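Local structure of dTDP Sugar Isomerase (Desulfovibrio desulfuricans subsp. desulfuricans str. G20, 3EJK) at residues Glu59-Val65 / Ala127-Pro133; Val80-Ile85 / Pro133-Ala137. The protein probably catalyses the 3,5-epimerization of dTDP-4-dehydro-6-deoxy-alpha-D-glucose to dTDP-4-dehydro-beta-L-rhamnose. All coordinates share one frame; numbering follows the deposited sequence.

In the fold
Coming from the N terminus, the chain follows strand 54-60 of one sheet, turns through 61-64 and enters strand 65-71 of the second sheet. It then makes strand 76-82 and passes at once, around G83, into strand 84-90. Much later, strand 123-128 brings it back beside the turn, closing contact 1, and the loop 129-133 leads straight into strand 134-140, closing contact 2. The two closures therefore cross rather than nest, and P133 belongs to both. Backbone hydrogen bonds probably join them directly: A134 N to V60 O and T129 N to C84 O. Together they tie the ends of the two antiparallel sheets at three neighbouring passages from one to the other.

Contact 1: Glu59-Val65 / Ala127-Pro133; sequences EVLPRRV and AATGDTP
R63 reaches along the segment 127-133 and sets its NE on the carbonyl of G130. The NE to G130 O bond is 2.7 Å and nearly straight (171°), and the oxygen lies at the edge of the guanidinium, in its plane. A bend at chi2 (-57°) folds the arginine chain back, although its CB starts out away from that segment. Next to R63 in sequence, P62 lays its ring against the same backbone, CB 3.5 Å from G130 O. The P133 ring meets L61 at a slant, CB 4.1 Å from L61 CD2. A128 CB points at the other segment and lies 3.6 Å from V60 CG1. Two backbone bonds tie the second half of the turn to A128. R63 N to A128 O is short (2.8 Å) but bent (141°); A128 N to R64 O is longer, 3.2 Å. The charged ends of E59 and R64 go instead to R109 and E34 of the second subunit. V65 and A127 form an antiparallel non-hydrogen-bonded pair, V65 CG2 3.8 Å from A127 CB, where strands 65-71 and 123-128 start to pair. A type II beta turn, L61 to R64, closed by R64 N to L61 O, thus links the two sheets of a cupin-type fold and packs on the end of strand 123-128 and the loop that follows it.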
loop_
_atom_site.group_PDB
_atom_site.type_symbol
_atom_site.label_atom_id
_atom_site.label_comp_id
_atom_site.label_asym_id
_atom_site.label_seq_id
_atom_site.Cartn_x
_atom_site.Cartn_y
_atom_site.Cartn_z
ATOM N N GLU A 59 -8.084 6.319 0.218
ATOM C CA GLU A 59 -7.658 7.702 0.253
ATOM C C GLU A 59 -8.623 8.453 1.126
ATOM O O GLU A 59 -9.832 8.207 1.091
ATOM C CB GLU A 59 -7.626 8.305 -1.132
ATOM C CG GLU A 59 -7.312 9.762 -1.110
ATOM C CD GLU A 59 -6.913 10.278 -2.463
ATOM O OE1 GLU A 59 -7.784 10.527 -3.314
ATOM O OE2 GLU A 59 -5.708 10.468 -2.659
ATOM N N VAL A 60 -8.062 9.314 1.969
ATOM C CA VAL A 60 -8.858 10.175 2.823
ATOM C C VAL A 60 -8.370 11.595 2.627
ATOM O O VAL A 60 -7.227 11.916 2.943
ATOM C CB VAL A 60 -8.791 9.785 4.316
ATOM C CG1 VAL A 60 -9.793 10.614 5.129
ATOM C CG2 VAL A 60 -9.101 8.297 4.484
ATOM N N LEU A 61 -9.236 12.427 2.057
ATOM C CA LEU A 61 -8.898 13.836 1.830
ATOM C C LEU A 61 -8.825 14.549 3.183
ATOM O O LEU A 61 -9.471 14.130 4.154
ATOM C CB LEU A 61 -9.904 14.517 0.909
ATOM C CG LEU A 61 -9.960 13.947 -0.498
ATOM C CD1 LEU A 61 -10.949 14.755 -1.319
ATOM C CD2 LEU A 61 -8.599 13.979 -1.143
ATOM N N PRO A 62 -8.073 15.652 3.247
ATOM C CA PRO A 62 -7.896 16.317 4.544
ATOM C C PRO A 62 -9.182 16.739 5.187
ATOM O O PRO A 62 -10.041 17.338 4.558
ATOM C CB PRO A 62 -7.021 17.545 4.221
ATOM C CG PRO A 62 -7.012 17.683 2.741
ATOM C CD PRO A 62 -7.327 16.320 2.164
ATOM N N ARG A 63 -9.251 16.396 6.460
ATOM C CA ARG A 63 -10.350 16.726 7.387
ATOM C C ARG A 63 -11.590 15.924 7.113
ATOM O O ARG A 63 -12.604 16.149 7.742
ATOM C CB ARG A 63 -10.708 18.214 7.399
ATOM C CG ARG A 63 -9.539 19.162 7.559
ATOM C CD ARG A 63 -8.740 18.926 8.788
ATOM N NE ARG A 63 -7.578 19.808 8.794
ATOM C CZ ARG A 63 -7.473 20.932 9.494
ATOM N NH1 ARG A 63 -8.444 21.312 10.304
ATOM N NH2 ARG A 63 -6.369 21.654 9.413
ATOM N N ARG A 64 -11.483 14.997 6.171
ATOM C CA ARG A 64 -12.570 14.076 5.839
ATOM C C ARG A 64 -12.580 12.850 6.766
ATOM O O ARG A 64 -11.543 12.325 7.212
ATOM C CB ARG A 64 -12.511 13.659 4.367
ATOM C CG ARG A 64 -12.670 14.839 3.388
ATOM C CD ARG A 64 -13.919 15.629 3.612
ATOM N NE ARG A 64 -15.114 14.805 3.450
ATOM C CZ ARG A 64 -15.754 14.636 2.306
ATOM N NH1 ARG A 64 -15.323 15.240 1.223
ATOM N NH2 ARG A 64 -16.828 13.869 2.249
ATOM N N VAL A 65 -13.796 12.416 7.046
ATOM C CA VAL A 65 -14.065 11.285 7.954
ATOM C C VAL A 65 -14.678 10.072 7.264
ATOM O O VAL A 65 -15.583 10.199 6.439
ATOM C CB VAL A 65 -15.057 11.729 9.042
ATOM C CG1 VAL A 65 -15.431 10.569 9.974
ATOM C CG2 VAL A 65 -14.497 12.926 9.828
ATOM N N ALA A 127 -10.128 9.546 10.226
ATOM C CA ALA A 127 -10.103 10.821 9.521
ATOM C C ALA A 127 -8.692 11.332 9.290
ATOM O O ALA A 127 -7.806 11.140 10.101
ATOM C CB ALA A 127 -10.911 11.869 10.290
ATOM N N ALA A 128 -8.533 12.012 8.161
ATOM C CA ALA A 128 -7.264 12.621 7.784
ATOM C C ALA A 128 -7.107 13.971 8.460
ATOM O O ALA A 128 -7.992 14.815 8.419
ATOM C CB ALA A 128 -7.153 12.785 6.242
ATOM N N THR A 129 -5.950 14.155 9.073
ATOM C CA THR A 129 -5.602 15.412 9.734
ATOM C C THR A 129 -4.718 16.259 8.843
ATOM O O THR A 129 -4.126 15.800 7.859
ATOM C CB THR A 129 -4.844 15.168 11.056
ATOM O OG1 THR A 129 -3.580 14.574 10.759
ATOM C CG2 THR A 129 -5.630 14.246 11.980
ATOM N N GLY A 130 -4.654 17.529 9.163
ATOM C CA GLY A 130 -3.779 18.413 8.411
ATOM C C GLY A 130 -4.410 18.946 7.152
ATOM O O GLY A 130 -5.623 19.050 7.038
ATOM N N ASP A 131 -3.564 19.235 6.179
ATOM C CA ASP A 131 -4.023 19.871 4.953
ATOM C C ASP A 131 -3.624 19.167 3.673
ATOM O O ASP A 131 -3.650 19.758 2.598
ATOM C CB ASP A 131 -3.572 21.336 4.914
ATOM C CG ASP A 131 -2.079 21.485 4.803
ATOM O OD1 ASP A 131 -1.388 20.450 4.681
ATOM O OD2 ASP A 131 -1.598 22.639 4.836
ATOM N N THR A 132 -3.251 17.904 3.809
ATOM C CA THR A 132 -2.946 17.053 2.655
ATOM C C THR A 132 -3.565 15.666 2.859
ATOM O O THR A 132 -3.823 15.261 3.984
ATOM C CB THR A 132 -1.431 16.967 2.347
ATOM O OG1 THR A 132 -0.734 16.383 3.449
ATOM C CG2 THR A 132 -0.883 18.352 2.064
ATOM N N PRO A 133 -3.831 14.951 1.765
ATOM C CA PRO A 133 -4.503 13.666 1.899
ATOM C C PRO A 133 -3.680 12.569 2.527
ATOM O O PRO A 133 -2.444 12.591 2.534
ATOM C CB PRO A 133 -4.859 13.289 0.448
ATOM C CG PRO A 133 -4.542 14.498 -0.393
ATOM C CD PRO A 133 -3.532 15.292 0.364
#

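Contact 2: Val80-Ile85 / Pro133-Ala137; sequences VPVGCI and PALVA
I85 carries its side chain from strand 84-90 toward strand 134-140, and its two branches share the work. From CB, which contacts A127 O of the neighbouring strand, the short branch puts CG2 3.5 Å from A134 CB and 4.0 Å from V136 CG2. The long branch starts with CG1 between the backbone N and the carbonyl carbon (chi1 72°), then runs on extended to CD1, which ends 3.9 Å from V136 CG2. The V136 methyl is thus touched by both branches, and the two side chains meet at about a right angle. F126 and L107 border I85 on the strands beside it.

On the other side of strand 134-140, V82 and L135 set their CB atoms 3.8 Å apart, on a surface that packs against L135 of the second subunit through V82 and against its P81 through L135. The only hydrogen bond across the two segments runs from L135 N to V82 O, 2.9 Å and fairly straight (166°), though the donor stands above the carbonyl plane. L135 O is met by carbon instead: P81 CD at 3.0 Å, and V80 CA in a CA-H...O contact. G83, a glycine at positive phi (75°), lets its CA come within 4.2 Å of A134 CA. C84, whose CB points away from strand 134-140, carries an unidentified molecule covalently linked to SG. V82 and L135 are an antiparallel hydrogen-bonded pair inside one sheet; the chain changes sheets at G83, so I85 packs on A134 and V136 in the interior of a cupin-type beta sandwich.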
loop_
_atom_site.group_PDB
_atom_site.type_symbol
_atom_site.label_atom_id
_atom_site.label_comp_id
_atom_site.label_asym_id
_atom_site.label_seq_id
_atom_site.Cartn_x
_atom_site.Cartn_y
_atom_site.Cartn_z
ATOM N N VAL A 80 -0.361 3.603 7.367
ATOM C CA VAL A 80 -0.605 4.910 6.738
ATOM C C VAL A 80 0.713 5.484 6.187
ATOM O O VAL A 80 1.398 6.273 6.845
ATOM C CB VAL A 80 -1.263 5.888 7.731
ATOM C CG1 VAL A 80 -1.458 7.252 7.089
ATOM C CG2 VAL A 80 -2.646 5.317 8.230
ATOM N N PRO A 81 1.068 5.096 4.968
ATOM C CA PRO A 81 2.360 5.510 4.400
ATOM C C PRO A 81 2.398 6.912 3.848
ATOM O O PRO A 81 3.474 7.459 3.607
ATOM C CB PRO A 81 2.592 4.513 3.272
ATOM C CG PRO A 81 1.240 3.996 2.926
ATOM C CD PRO A 81 0.319 4.207 4.078
ATOM N N VAL A 82 1.224 7.474 3.652
ATOM C CA VAL A 82 1.103 8.866 3.170
ATOM C C VAL A 82 0.136 9.630 4.065
ATOM O O VAL A 82 -0.956 9.147 4.384
ATOM C CB VAL A 82 0.660 8.927 1.683
ATOM C CG1 VAL A 82 0.407 10.378 1.230
ATOM C CG2 VAL A 82 1.714 8.252 0.793
ATOM N N GLY A 83 0.584 10.784 4.540
ATOM C CA GLY A 83 -0.248 11.642 5.379
ATOM C C GLY A 83 -0.420 11.171 6.807
ATOM O O GLY A 83 0.424 10.466 7.371
ATOM N N CYS A 84 -1.559 11.536 7.377
ATOM C CA CYS A 84 -1.821 11.224 8.768
ATOM C C CYS A 84 -3.264 11.062 9.081
ATOM O O CYS A 84 -4.091 11.828 8.597
ATOM C CB CYS A 84 -1.127 12.267 9.641
ATOM S SG CYS A 84 -1.201 12.027 11.411
ATOM N N ILE A 85 -3.592 10.043 9.865
ATOM C CA ILE A 85 -4.978 9.866 10.288
ATOM C C ILE A 85 -5.104 9.636 11.767
ATOM O O ILE A 85 -4.157 9.262 12.471
ATOM C CB ILE A 85 -5.734 8.672 9.595
ATOM C CG1 ILE A 85 -5.200 7.339 10.131
ATOM C CG2 ILE A 85 -5.717 8.796 8.041
ATOM C CD1 ILE A 85 -5.881 6.108 9.565
ATOM N N PRO A 133 -3.831 14.951 1.765
ATOM C CA PRO A 133 -4.503 13.666 1.899
ATOM C C PRO A 133 -3.680 12.569 2.527
ATOM O O PRO A 133 -2.444 12.591 2.534
ATOM C CB PRO A 133 -4.859 13.289 0.448
ATOM C CG PRO A 133 -4.542 14.498 -0.393
ATOM C CD PRO A 133 -3.532 15.292 0.364
ATOM N N ALA A 134 -4.412 11.619 3.076
ATOM C CA ALA A 134 -3.830 10.437 3.649
ATOM C C ALA A 134 -4.137 9.257 2.742
ATOM O O ALA A 134 -5.101 9.263 1.960
ATOM C CB ALA A 134 -4.367 10.181 5.065
ATOM N N LEU A 135 -3.250 8.285 2.812
ATOM C CA LEU A 135 -3.430 7.007 2.112
ATOM C C LEU A 135 -3.291 5.916 3.147
ATOM O O LEU A 135 -2.227 5.706 3.717
ATOM C CB LEU A 135 -2.404 6.772 1.000
ATOM C CG LEU A 135 -2.786 5.530 0.177
ATOM C CD1 LEU A 135 -3.957 5.882 -0.794
ATOM C CD2 LEU A 135 -1.614 4.977 -0.572
ATOM N N VAL A 136 -4.404 5.258 3.400
ATOM C CA VAL A 136 -4.467 4.177 4.356
ATOM C C VAL A 136 -4.357 2.878 3.576
ATOM O O VAL A 136 -5.046 2.687 2.582
ATOM C CB VAL A 136 -5.832 4.200 5.122
ATOM C CG1 VAL A 136 -5.873 3.138 6.176
ATOM C CG2 VAL A 136 -6.097 5.584 5.734
ATOM N N ALA A 137 -3.461 2.008 4.020
ATOM C CA ALA A 137 -3.320 0.689 3.433
ATOM C C ALA A 137 -3.893 -0.310 4.412
ATOM O O ALA A 137 -3.730 -0.194 5.622
ATOM C CB ALA A 137 -1.855 0.366 3.116
#